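Local coordinates for protein glycosyltransferase (Streptomyces viridochromogenes, PDB 2IUY) that probably transfers a sugar from a nucleotide donor, as a retaining GT4-family glycosyltransferase involved in the biosynthesis of the antibiotic avilamycin A, at residues 179-184 with 212-217; 232-237 with 300-305; 256-261 with 266-271; 208-213 with 289-294. All coordinates share one frame; numbering follows the deposited sequence.

Interaction 1. Residues 179-184 with 212-217; sequences EAAAFA and STVEPI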
loop_
_atom_site.group_PDB
_atom_site.type_symbol
_atom_site.label_atom_id
_atom_site.label_comp_id
_atom_site.label_asym_id
_atom_site.label_seq_id
_atom_site.Cartn_x
_atom_site.Cartn_y
_atom_site.Cartn_z
ATOM N N GLU A 179 12.458 15.241 3.676
ATOM C CA GLU A 179 12.406 15.785 2.313
ATOM C C GLU A 179 11.045 16.339 1.902
ATOM O O GLU A 179 10.967 17.302 1.161
ATOM C CB GLU A 179 12.887 14.718 1.328
ATOM C CG GLU A 179 14.399 14.389 1.485
ATOM C CD GLU A 179 14.731 13.412 2.623
ATOM O OE1 GLU A 179 13.824 12.812 3.272
ATOM O OE2 GLU A 179 15.934 13.224 2.883
ATOM N N ALA A 180 9.977 15.719 2.358
ATOM C CA ALA A 180 8.634 16.244 2.183
ATOM C C ALA A 180 8.476 17.577 2.949
ATOM O O ALA A 180 7.828 18.536 2.456
ATOM C CB ALA A 180 7.627 15.221 2.668
ATOM N N ALA A 181 9.054 17.663 4.148
ATOM C CA ALA A 181 9.025 18.965 4.882
ATOM C C ALA A 181 9.741 20.036 4.042
ATOM O O ALA A 181 9.193 21.136 3.830
ATOM C CB ALA A 181 9.651 18.839 6.295
ATOM N N ALA A 182 10.915 19.687 3.500
ATOM C CA ALA A 182 11.688 20.589 2.645
ATOM C C ALA A 182 10.882 21.017 1.408
ATOM O O ALA A 182 10.922 22.157 0.985
ATOM C CB ALA A 182 13.011 19.918 2.191
ATOM N N PHE A 183 10.178 20.089 0.791
ATOM C CA PHE A 183 9.458 20.453 -0.428
ATOM C C PHE A 183 8.282 21.410 -0.100
ATOM O O PHE A 183 8.059 22.424 -0.788
ATOM C CB PHE A 183 9.049 19.187 -1.222
ATOM C CG PHE A 183 8.303 19.494 -2.503
ATOM C CD1 PHE A 183 8.981 19.567 -3.714
ATOM C CD2 PHE A 183 6.929 19.691 -2.489
ATOM C CE1 PHE A 183 8.329 19.879 -4.877
ATOM C CE2 PHE A 183 6.252 20.012 -3.679
ATOM C CZ PHE A 183 6.960 20.087 -4.881
ATOM N N ALA A 184 7.532 21.077 0.948
ATOM C CA ALA A 184 6.464 21.946 1.457
ATOM C C ALA A 184 7.042 23.312 1.810
ATOM O O ALA A 184 6.531 24.322 1.342
ATOM C CB ALA A 184 5.781 21.322 2.686
ATOM N N SER A 212 8.045 25.228 11.456
ATOM C CA SER A 212 7.002 26.172 11.076
ATOM C C SER A 212 6.233 25.656 9.861
ATOM O O SER A 212 5.145 26.118 9.545
ATOM C CB SER A 212 7.590 27.559 10.827
ATOM O OG SER A 212 8.459 27.565 9.696
ATOM N N THR A 213 6.804 24.670 9.192
ATOM C CA THR A 213 6.171 24.000 8.055
ATOM C C THR A 213 5.315 22.814 8.488
ATOM O O THR A 213 4.180 22.686 8.032
ATOM C CB THR A 213 7.246 23.537 7.107
ATOM O OG1 THR A 213 7.862 24.694 6.587
ATOM C CG2 THR A 213 6.701 22.640 5.918
ATOM N N VAL A 214 5.862 21.959 9.372
ATOM C CA VAL A 214 5.250 20.692 9.661
ATOM C C VAL A 214 4.197 20.780 10.761
ATOM O O VAL A 214 4.348 21.549 11.730
ATOM C CB VAL A 214 6.289 19.563 9.929
ATOM C CG1 VAL A 214 7.294 19.526 8.778
ATOM C CG2 VAL A 214 6.994 19.740 11.308
ATOM N N GLU A 215 3.103 20.029 10.570
ATOM C CA GLU A 215 2.151 19.797 11.640
ATOM C C GLU A 215 2.030 18.296 11.822
ATOM O O GLU A 215 1.289 17.639 11.078
ATOM C CB GLU A 215 0.773 20.430 11.354
ATOM C CG GLU A 215 0.849 21.880 10.863
ATOM C CD GLU A 215 -0.456 22.393 10.225
ATOM O OE1 GLU A 215 -1.537 21.764 10.449
ATOM O OE2 GLU A 215 -0.384 23.431 9.503
ATOM N N PRO A 216 2.756 17.759 12.816
ATOM C CA PRO A 216 2.745 16.318 13.098
ATOM C C PRO A 216 1.518 15.972 13.919
ATOM O O PRO A 216 1.329 16.551 14.999
ATOM C CB PRO A 216 4.021 16.118 13.931
ATOM C CG PRO A 216 4.741 17.481 13.978
ATOM C CD PRO A 216 3.674 18.483 13.733
ATOM N N ILE A 217 0.702 15.049 13.432
ATOM C CA ILE A 217 -0.566 14.726 14.093
ATOM C C ILE A 217 -0.595 13.300 14.624
ATOM O O ILE A 217 -1.499 12.910 15.341
ATOM C CB ILE A 217 -1.782 15.068 13.186
ATOM C CG1 ILE A 217 -1.709 14.358 11.833
ATOM C CG2 ILE A 217 -1.818 16.556 12.886
ATOM C CD1 ILE A 217 -3.088 14.122 11.246
#

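Interaction 2. Residues 232-237 with 300-305; sequences AHAVLA and RTLAGL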
loop_
_atom_site.group_PDB
_atom_site.type_symbol
_atom_site.label_atom_id
_atom_site.label_comp_id
_atom_site.label_asym_id
_atom_site.label_seq_id
_atom_site.Cartn_x
_atom_site.Cartn_y
_atom_site.Cartn_z
ATOM N N ALA A 232 -6.469 17.212 1.099
ATOM C CA ALA A 232 -5.120 17.757 0.923
ATOM C C ALA A 232 -4.953 18.430 -0.430
ATOM O O ALA A 232 -5.448 17.939 -1.430
ATOM C CB ALA A 232 -4.049 16.666 1.125
ATOM N N HIS A 233 -4.169 19.505 -0.488
ATOM C CA HIS A 233 -3.778 20.054 -1.783
ATOM C C HIS A 233 -2.991 19.019 -2.646
ATOM O O HIS A 233 -3.215 18.863 -3.858
ATOM C CB HIS A 233 -3.012 21.377 -1.571
ATOM C CG HIS A 233 -2.667 22.081 -2.846
ATOM N ND1 HIS A 233 -3.448 23.085 -3.372
ATOM C CD2 HIS A 233 -1.656 21.896 -3.727
ATOM C CE1 HIS A 233 -2.931 23.495 -4.520
ATOM N NE2 HIS A 233 -1.847 22.784 -4.765
ATOM N N ALA A 234 -2.059 18.299 -2.017
ATOM C CA ALA A 234 -1.306 17.276 -2.718
ATOM C C ALA A 234 -0.755 16.368 -1.665
ATOM O O ALA A 234 -0.645 16.765 -0.518
ATOM C CB ALA A 234 -0.129 17.870 -3.599
ATOM N N VAL A 235 -0.429 15.142 -2.074
ATOM C CA VAL A 235 0.242 14.183 -1.193
ATOM C C VAL A 235 1.687 14.090 -1.660
ATOM O O VAL A 235 1.957 14.153 -2.845
ATOM C CB VAL A 235 -0.489 12.795 -1.219
ATOM C CG1 VAL A 235 0.428 11.663 -0.723
ATOM C CG2 VAL A 235 -1.795 12.881 -0.374
ATOM N N LEU A 236 2.599 13.962 -0.715
ATOM C CA LEU A 236 4.026 13.895 -0.968
ATOM C C LEU A 236 4.483 12.484 -0.584
ATOM O O LEU A 236 4.382 12.057 0.590
ATOM C CB LEU A 236 4.752 14.953 -0.120
ATOM C CG LEU A 236 4.278 16.418 -0.183
ATOM C CD1 LEU A 236 5.297 17.369 0.577
ATOM C CD2 LEU A 236 4.068 16.924 -1.630
ATOM N N ALA A 237 4.927 11.746 -1.588
ATOM C CA ALA A 237 5.437 10.378 -1.401
ATOM C C ALA A 237 6.915 10.414 -1.749
ATOM O O ALA A 237 7.292 10.325 -2.914
ATOM C CB ALA A 237 4.678 9.413 -2.327
ATOM N N ARG A 300 5.856 25.763 -8.864
ATOM C CA ARG A 300 5.335 25.424 -10.179
ATOM C C ARG A 300 4.985 23.977 -10.389
ATOM O O ARG A 300 3.982 23.669 -11.036
ATOM C CB ARG A 300 6.326 25.795 -11.263
ATOM C CG ARG A 300 6.759 27.259 -11.205
ATOM C CD ARG A 300 5.670 28.239 -11.504
ATOM N NE ARG A 300 6.272 29.502 -11.910
ATOM C CZ ARG A 300 6.525 29.865 -13.166
ATOM N NH1 ARG A 300 6.238 29.066 -14.195
ATOM N NH2 ARG A 300 7.066 31.056 -13.387
ATOM N N THR A 301 5.857 23.094 -9.926
ATOM C CA THR A 301 5.556 21.662 -9.838
ATOM C C THR A 301 4.206 21.508 -9.152
ATOM O O THR A 301 3.348 20.822 -9.655
ATOM C CB THR A 301 6.651 20.877 -9.068
ATOM O OG1 THR A 301 7.772 20.679 -9.928
ATOM C CG2 THR A 301 6.144 19.492 -8.606
ATOM N N LEU A 302 4.025 22.169 -8.018
ATOM C CA LEU A 302 2.785 22.023 -7.255
ATOM C C LEU A 302 1.592 22.602 -7.972
ATOM O O LEU A 302 0.532 21.966 -8.056
ATOM C CB LEU A 302 2.909 22.639 -5.866
ATOM C CG LEU A 302 1.834 22.222 -4.844
ATOM C CD1 LEU A 302 2.135 20.815 -4.287
ATOM C CD2 LEU A 302 1.718 23.227 -3.718
ATOM N N ALA A 303 1.749 23.807 -8.511
ATOM C CA ALA A 303 0.627 24.469 -9.165
ATOM C C ALA A 303 0.255 23.843 -10.538
ATOM O O ALA A 303 -0.878 24.009 -10.992
ATOM C CB ALA A 303 0.860 25.984 -9.263
ATOM N N GLY A 304 1.177 23.116 -11.177
ATOM C CA GLY A 304 0.859 22.378 -12.410
ATOM C C GLY A 304 0.276 20.954 -12.275
ATOM O O GLY A 304 0.041 20.260 -13.300
ATOM N N LEU A 305 0.051 20.485 -11.035
ATOM C CA LEU A 305 -0.417 19.081 -10.847
ATOM C C LEU A 305 -1.840 18.928 -11.441
ATOM O O LEU A 305 -2.585 19.922 -11.546
ATOM C CB LEU A 305 -0.410 18.648 -9.363
ATOM C CG LEU A 305 0.901 18.458 -8.579
ATOM C CD1 LEU A 305 0.617 18.402 -7.085
ATOM C CD2 LEU A 305 1.664 17.215 -9.020
#

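Interaction 3. Residues 256-261 with 266-271; sequences TVVSEA and TPVVGT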
loop_
_atom_site.group_PDB
_atom_site.type_symbol
_atom_site.label_atom_id
_atom_site.label_comp_id
_atom_site.label_asym_id
_atom_site.label_seq_id
_atom_site.Cartn_x
_atom_site.Cartn_y
_atom_site.Cartn_z
ATOM N N THR A 256 1.134 2.340 -1.461
ATOM C CA THR A 256 -0.309 2.340 -1.408
ATOM C C THR A 256 -0.863 3.787 -1.335
ATOM O O THR A 256 -1.892 4.090 -1.918
ATOM C CB THR A 256 -0.763 1.485 -0.177
ATOM O OG1 THR A 256 -2.201 1.263 -0.222
ATOM C CG2 THR A 256 -0.379 2.180 1.114
ATOM N N VAL A 257 -0.141 4.695 -0.666
ATOM C CA VAL A 257 -0.636 6.084 -0.498
ATOM C C VAL A 257 -0.858 6.787 -1.838
ATOM O O VAL A 257 -1.676 7.675 -1.916
ATOM C CB VAL A 257 0.314 6.969 0.395
ATOM C CG1 VAL A 257 1.569 7.460 -0.407
ATOM C CG2 VAL A 257 -0.470 8.128 1.040
ATOM N N VAL A 258 -0.142 6.365 -2.884
ATOM C CA VAL A 258 -0.295 6.967 -4.217
ATOM C C VAL A 258 -1.713 6.717 -4.791
ATOM O O VAL A 258 -2.404 7.661 -5.233
ATOM C CB VAL A 258 0.806 6.477 -5.219
ATOM C CG1 VAL A 258 0.563 7.025 -6.686
ATOM C CG2 VAL A 258 2.198 6.911 -4.780
ATOM N N SER A 259 -2.133 5.444 -4.789
ATOM C CA SER A 259 -3.452 5.067 -5.304
ATOM C C SER A 259 -4.555 5.622 -4.419
ATOM O O SER A 259 -5.621 6.015 -4.914
ATOM C CB SER A 259 -3.580 3.527 -5.494
ATOM O OG SER A 259 -3.358 2.876 -4.255
ATOM N N GLU A 260 -4.287 5.671 -3.111
ATOM C CA GLU A 260 -5.214 6.220 -2.105
ATOM C C GLU A 260 -5.461 7.708 -2.279
ATOM O O GLU A 260 -6.605 8.130 -2.280
ATOM C CB GLU A 260 -4.736 5.913 -0.682
ATOM C CG GLU A 260 -4.869 4.412 -0.456
ATOM C CD GLU A 260 -4.672 3.977 0.956
ATOM O OE1 GLU A 260 -3.572 4.191 1.479
ATOM O OE2 GLU A 260 -5.636 3.394 1.533
ATOM N N ALA A 261 -4.393 8.489 -2.409
ATOM C CA ALA A 261 -4.541 9.908 -2.672
ATOM C C ALA A 261 -5.335 10.123 -3.944
ATOM O O ALA A 261 -6.311 10.833 -3.942
ATOM C CB ALA A 261 -3.132 10.606 -2.725
ATOM N N THR A 266 -6.769 13.423 -5.239
ATOM C CA THR A 266 -5.602 14.182 -4.771
ATOM C C THR A 266 -4.335 13.794 -5.537
ATOM O O THR A 266 -3.902 12.631 -5.506
ATOM C CB THR A 266 -5.414 14.055 -3.201
ATOM O OG1 THR A 266 -6.584 14.593 -2.561
ATOM C CG2 THR A 266 -4.101 14.793 -2.645
ATOM N N PRO A 267 -3.702 14.785 -6.170
ATOM C CA PRO A 267 -2.516 14.509 -6.976
ATOM C C PRO A 267 -1.312 14.257 -6.050
ATOM O O PRO A 267 -1.389 14.489 -4.836
ATOM C CB PRO A 267 -2.359 15.798 -7.811
ATOM C CG PRO A 267 -2.844 16.899 -6.839
ATOM C CD PRO A 267 -4.012 16.240 -6.091
ATOM N N VAL A 268 -0.207 13.815 -6.632
ATOM C CA VAL A 268 0.914 13.319 -5.847
ATOM C C VAL A 268 2.184 13.936 -6.364
ATOM O O VAL A 268 2.422 13.949 -7.541
ATOM C CB VAL A 268 0.999 11.753 -5.897
ATOM C CG1 VAL A 268 2.188 11.237 -5.062
ATOM C CG2 VAL A 268 -0.310 11.140 -5.386
ATOM N N VAL A 269 2.991 14.480 -5.469
ATOM C CA VAL A 269 4.396 14.732 -5.790
ATOM C C VAL A 269 5.225 13.610 -5.157
ATOM O O VAL A 269 5.090 13.361 -3.985
ATOM C CB VAL A 269 4.877 16.083 -5.204
ATOM C CG1 VAL A 269 6.430 16.237 -5.393
ATOM C CG2 VAL A 269 4.100 17.216 -5.805
ATOM N N GLY A 270 6.073 12.940 -5.925
ATOM C CA GLY A 270 6.962 11.961 -5.341
ATOM C C GLY A 270 8.378 11.994 -5.927
ATOM O O GLY A 270 8.645 12.666 -6.905
ATOM N N THR A 271 9.270 11.252 -5.305
ATOM C CA THR A 271 10.551 10.928 -5.889
ATOM C C THR A 271 10.343 9.817 -6.933
ATOM O O THR A 271 9.200 9.409 -7.166
ATOM C CB THR A 271 11.508 10.432 -4.814
ATOM O OG1 THR A 271 10.941 9.246 -4.226
ATOM C CG2 THR A 271 11.712 11.522 -3.744
#

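Interaction 4. Residues 208-213 with 289-294; sequences RRYGST and YGTDFA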
loop_
_atom_site.group_PDB
_atom_site.type_symbol
_atom_site.label_atom_id
_atom_site.label_comp_id
_atom_site.label_asym_id
_atom_site.label_seq_id
_atom_site.Cartn_x
_atom_site.Cartn_y
_atom_site.Cartn_z
ATOM N N ARG A 208 13.152 20.726 14.230
ATOM C CA ARG A 208 14.236 21.707 14.221
ATOM C C ARG A 208 14.365 22.466 12.897
ATOM O O ARG A 208 14.408 23.692 12.864
ATOM C CB ARG A 208 15.562 21.011 14.583
ATOM C CG ARG A 208 16.761 21.933 14.590
ATOM C CD ARG A 208 18.078 21.233 14.985
ATOM N NE ARG A 208 18.640 20.344 13.954
ATOM C CZ ARG A 208 19.331 20.727 12.876
ATOM N NH1 ARG A 208 19.550 22.016 12.614
ATOM N NH2 ARG A 208 19.791 19.807 12.042
ATOM N N ARG A 209 14.443 21.725 11.804
ATOM C CA ARG A 209 14.719 22.302 10.505
ATOM C C ARG A 209 13.496 22.921 9.839
ATOM O O ARG A 209 13.642 23.919 9.141
ATOM C CB ARG A 209 15.380 21.263 9.596
ATOM C CG ARG A 209 16.748 20.839 10.152
ATOM C CD ARG A 209 17.382 19.676 9.389
ATOM N NE ARG A 209 17.339 19.850 7.934
ATOM C CZ ARG A 209 18.062 19.115 7.082
ATOM N NH1 ARG A 209 18.882 18.169 7.553
ATOM N NH2 ARG A 209 17.987 19.346 5.769
ATOM N N TYR A 210 12.318 22.309 10.052
ATOM C CA TYR A 210 11.082 22.688 9.365
ATOM C C TYR A 210 9.867 22.798 10.275
ATOM O O TYR A 210 8.740 22.623 9.821
ATOM C CB TYR A 210 10.791 21.690 8.236
ATOM C CG TYR A 210 11.913 21.627 7.248
ATOM C CD1 TYR A 210 12.128 22.673 6.352
ATOM C CD2 TYR A 210 12.779 20.535 7.222
ATOM C CE1 TYR A 210 13.187 22.639 5.433
ATOM C CE2 TYR A 210 13.826 20.482 6.311
ATOM C CZ TYR A 210 14.017 21.529 5.404
ATOM O OH TYR A 210 15.061 21.485 4.496
ATOM N N GLY A 211 10.092 23.139 11.549
ATOM C CA GLY A 211 8.979 23.257 12.525
ATOM C C GLY A 211 7.769 24.086 12.065
ATOM O O GLY A 211 6.608 23.685 12.247
ATOM N N SER A 212 8.045 25.228 11.456
ATOM C CA SER A 212 7.002 26.172 11.076
ATOM C C SER A 212 6.233 25.656 9.861
ATOM O O SER A 212 5.145 26.118 9.545
ATOM C CB SER A 212 7.590 27.559 10.827
ATOM O OG SER A 212 8.459 27.565 9.696
ATOM N N THR A 213 6.804 24.670 9.192
ATOM C CA THR A 213 6.171 24.000 8.055
ATOM C C THR A 213 5.315 22.814 8.488
ATOM O O THR A 213 4.180 22.686 8.032
ATOM C CB THR A 213 7.246 23.537 7.107
ATOM O OG1 THR A 213 7.862 24.694 6.587
ATOM C CG2 THR A 213 6.701 22.640 5.918
ATOM N N TYR A 289 15.608 13.549 -5.413
ATOM C CA TYR A 289 16.004 13.184 -4.069
ATOM C C TYR A 289 16.575 14.367 -3.298
ATOM O O TYR A 289 16.946 15.376 -3.886
ATOM C CB TYR A 289 17.082 12.111 -4.160
ATOM C CG TYR A 289 16.575 10.753 -4.518
ATOM C CD1 TYR A 289 15.429 10.224 -3.906
ATOM C CD2 TYR A 289 17.243 9.982 -5.462
ATOM C CE1 TYR A 289 14.980 8.956 -4.214
ATOM C CE2 TYR A 289 16.773 8.705 -5.808
ATOM C CZ TYR A 289 15.657 8.209 -5.172
ATOM O OH TYR A 289 15.244 6.957 -5.491
ATOM N N GLY A 290 16.685 14.222 -1.979
ATOM C CA GLY A 290 17.276 15.273 -1.134
ATOM C C GLY A 290 16.280 16.354 -0.763
ATOM O O GLY A 290 15.080 16.216 -1.008
ATOM N N THR A 291 16.807 17.419 -0.157
ATOM C CA THR A 291 16.048 18.559 0.390
ATOM C C THR A 291 16.270 19.901 -0.351
ATOM O O THR A 291 15.791 20.959 0.096
ATOM C CB THR A 291 16.409 18.815 1.881
ATOM O OG1 THR A 291 17.811 19.124 2.023
ATOM C CG2 THR A 291 16.028 17.642 2.783
ATOM N N ASP A 292 17.017 19.887 -1.445
ATOM C CA ASP A 292 17.422 21.151 -2.037
ATOM C C ASP A 292 16.469 21.476 -3.194
ATOM O O ASP A 292 16.717 21.155 -4.337
ATOM C CB ASP A 292 18.922 21.129 -2.438
ATOM C CG ASP A 292 19.834 20.403 -1.380
ATOM O OD1 ASP A 292 20.195 21.007 -0.320
ATOM O OD2 ASP A 292 20.220 19.219 -1.613
ATOM N N PHE A 293 15.325 22.055 -2.869
ATOM C CA PHE A 293 14.313 22.342 -3.880
ATOM C C PHE A 293 14.315 23.831 -4.134
ATOM O O PHE A 293 14.105 24.610 -3.178
ATOM C CB PHE A 293 12.917 21.892 -3.415
ATOM C CG PHE A 293 12.787 20.405 -3.224
ATOM C CD1 PHE A 293 12.720 19.548 -4.325
ATOM C CD2 PHE A 293 12.727 19.860 -1.933
ATOM C CE1 PHE A 293 12.590 18.159 -4.153
ATOM C CE2 PHE A 293 12.592 18.483 -1.738
ATOM C CZ PHE A 293 12.547 17.621 -2.858
ATOM N N ALA A 294 14.575 24.233 -5.387
ATOM C CA ALA A 294 14.366 25.643 -5.791
ATOM C C ALA A 294 12.886 25.988 -5.605
ATOM O O ALA A 294 12.007 25.272 -6.138
ATOM C CB ALA A 294 14.799 25.857 -7.225
#

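Interaction 1. Residues 179-184 with 212-217
Ala181 and Ala184, one turn apart on a helix, receive the side chains of Thr213 and Val214, where a loop runs into an edge strand. The tightest touch is between methyls: Ala181 CB lies 3.5 Å from Val214 CG1, closer than carbons usually pack. Thr213 brings its methyl rather than its hydroxyl. With chi1 at -66°, CG2 is anti to the backbone N and reaches the helix, where it lies 3.6 Å from Ala184 CB and equally 3.6 Å from the carbonyl oxygen Ala181 O. No hydrogen bond crosses, so the contact is van der Waals, mainly between small apolar groups, and the alanines let the backbones come close, 6.3 Å between the CA atoms of Ala181 and Val214. All four touching residues are buried. Behind them, the strand is positioned by backbone hydrogen bonds between Leu191 and both Thr213 and Glu215, and Leu191 also packs against Ala180 and Ala184. Val214 rests in addition on Ile206, and Ala181 on Tyr210, both of helix 200-210. The contact thus lies where helix 177-187 and helix 200-210 meet over strand 214-216, an outermost strand of the parallel C-terminal sheet of this GT-B fold, next to strand 191-194.

Interaction 2. Residues 232-237 with 300-305
His233 and Leu302 reach for each other from opposite directions, the imidazole from the residue just ahead of strand 234-237 and the isobutyl group from the last turn of a helix. Leu302 CD2 comes 3.6 Å from His233 CD2 at a slant to the ring, while Leu302 CG lies 3.7 Å from His233 NE2, so the CD2 and NE2 atoms do the touching. The histidine ring arrives there because its CG is anti to the backbone N (chi1 -175°), which carries it out toward the helix. Leu302 forks between two neighbours: its other branch, CD1, lies 3.8 Å from Ala234 CB. That methyl points at the helical segment and is also met by Leu305 CD1 at 3.6 Å, so the small alanine sits against two leucines that come from the helix end and the turn after it. Strand 234-237 is an inner strand of the parallel, Rossmann-like sheet in the C-terminal half of a GT-B fold, and helix 295-303 packs on one of its faces. Val235, pointing away from this helix, meets Val257 and Ala261 of helix 256-263 instead. Leu302 also touches Leu165 of the adjoining strand 165-168, and Leu305 touches Val269 of strand 268-270 on the other flank. Arg189 touches both His233, which is partly exposed, and Leu302.

Interaction 3. Residues 256-261 with 266-271
Val268 has chi1 at 180°, which turns CG1 anti to the backbone N and sets CG2 beside it; both methyls then reach the helix. CG2 lies 3.9 Å from Ala261 CB, and CG1 is 4.3 Å from Val258 CG2, a looser touch one turn earlier. Val258 is also enclosed by Leu276, Ile279 and Trp319 of the helices beyond. Ala261, whose methyl points at the strand segment, is the residue where the backbones come nearest, 4.9 Å from CA to CA of Thr266. There the chain returns on itself: Thr266 N donates to Ala261 O at 2.9 Å, in a bent bond (138° at the hydrogen) whose donor stands well above the carbonyl plane. Helix 256-263 links strand 234-237 to the parallel strand 268-270, a beta-alpha-beta crossover in the C-terminal Rossmann-like domain, and this bond ties the returning chain to the helix's last turns. The Thr266 hydroxyl turns to Leu229 O of helix 222-231, its hydrogen-bond partner. At the other end, Thr256 O accepts from both Glu260 N and Ser259 OG, the latter at 3.0 Å and 16° off the carbonyl plane. Thr256, Val257 and Glu260 of this helix bind UDP. The Glu260 carboxylate is held by two partners, a salt bridge from Arg225, itself a UDP-binding residue, and a hydrogen bond with Tyr152 OH.

Interaction 4. Residues 208-213 with 289-294
Polar proximity without a bond marks the meeting of Arg209 and Thr291. The Arg209 and Thr291 side chains cross at about a right angle, and Thr291 OG1 lies at the guanidinium edge, near its plane, 3.8 Å from Arg209 NH2. Arg209 curls there through a bend at chi3 (47°), and Thr291 CG2 lies 4.0 Å from the same nitrogen. The firmer charge partner of Arg209 is Glu205, one turn back on its own helix, which forms a salt bridge with NH1. A carboxylate across the contact, Asp292, is only a distant neighbour: its OD1 is 6.7 Å from Arg209 NH2, so any attraction is probably weak. The remaining contact is van der Waals: Tyr210 OH lies 4.0 Å from Thr291 CB, while the tyrosine itself also packs on Ala182 of helix 177-187. Within the loop, Asp292 is the centre of an inverse gamma turn, with a weak bond from Phe293 N to Thr291 O. Only 88 Å² is buried between the two segments, which join the end of helix 200-210 to the loop ahead of helix 295-303. With no hydrogen bond across, the chemistry implies a light surface contact, far from the UDP site.

All four contacts lie in the C-terminal half of the GT-B fold. Interactions 1 to 3 reach its parallel six-stranded sheet: strand 214-216 lies at one edge, while strands 234-237 and 268-270 are neighbours further in. Interactions 1 and 4, centres about 7 Å apart, share Ser212 and Thr213; interactions 2 and 3 lie about 10 Å apart. Interaction 1 closes before interactions 2 and 3 open, interactions 2 and 4 alternate their segments, and interaction 3 is nested inside both. Phe183 bridges interaction 1 to Leu302 and Val269. Interactions 1 to 3 thus tie helices to one sheet, with interaction 3 at the UDP-binding residues and interaction 4 on the surface.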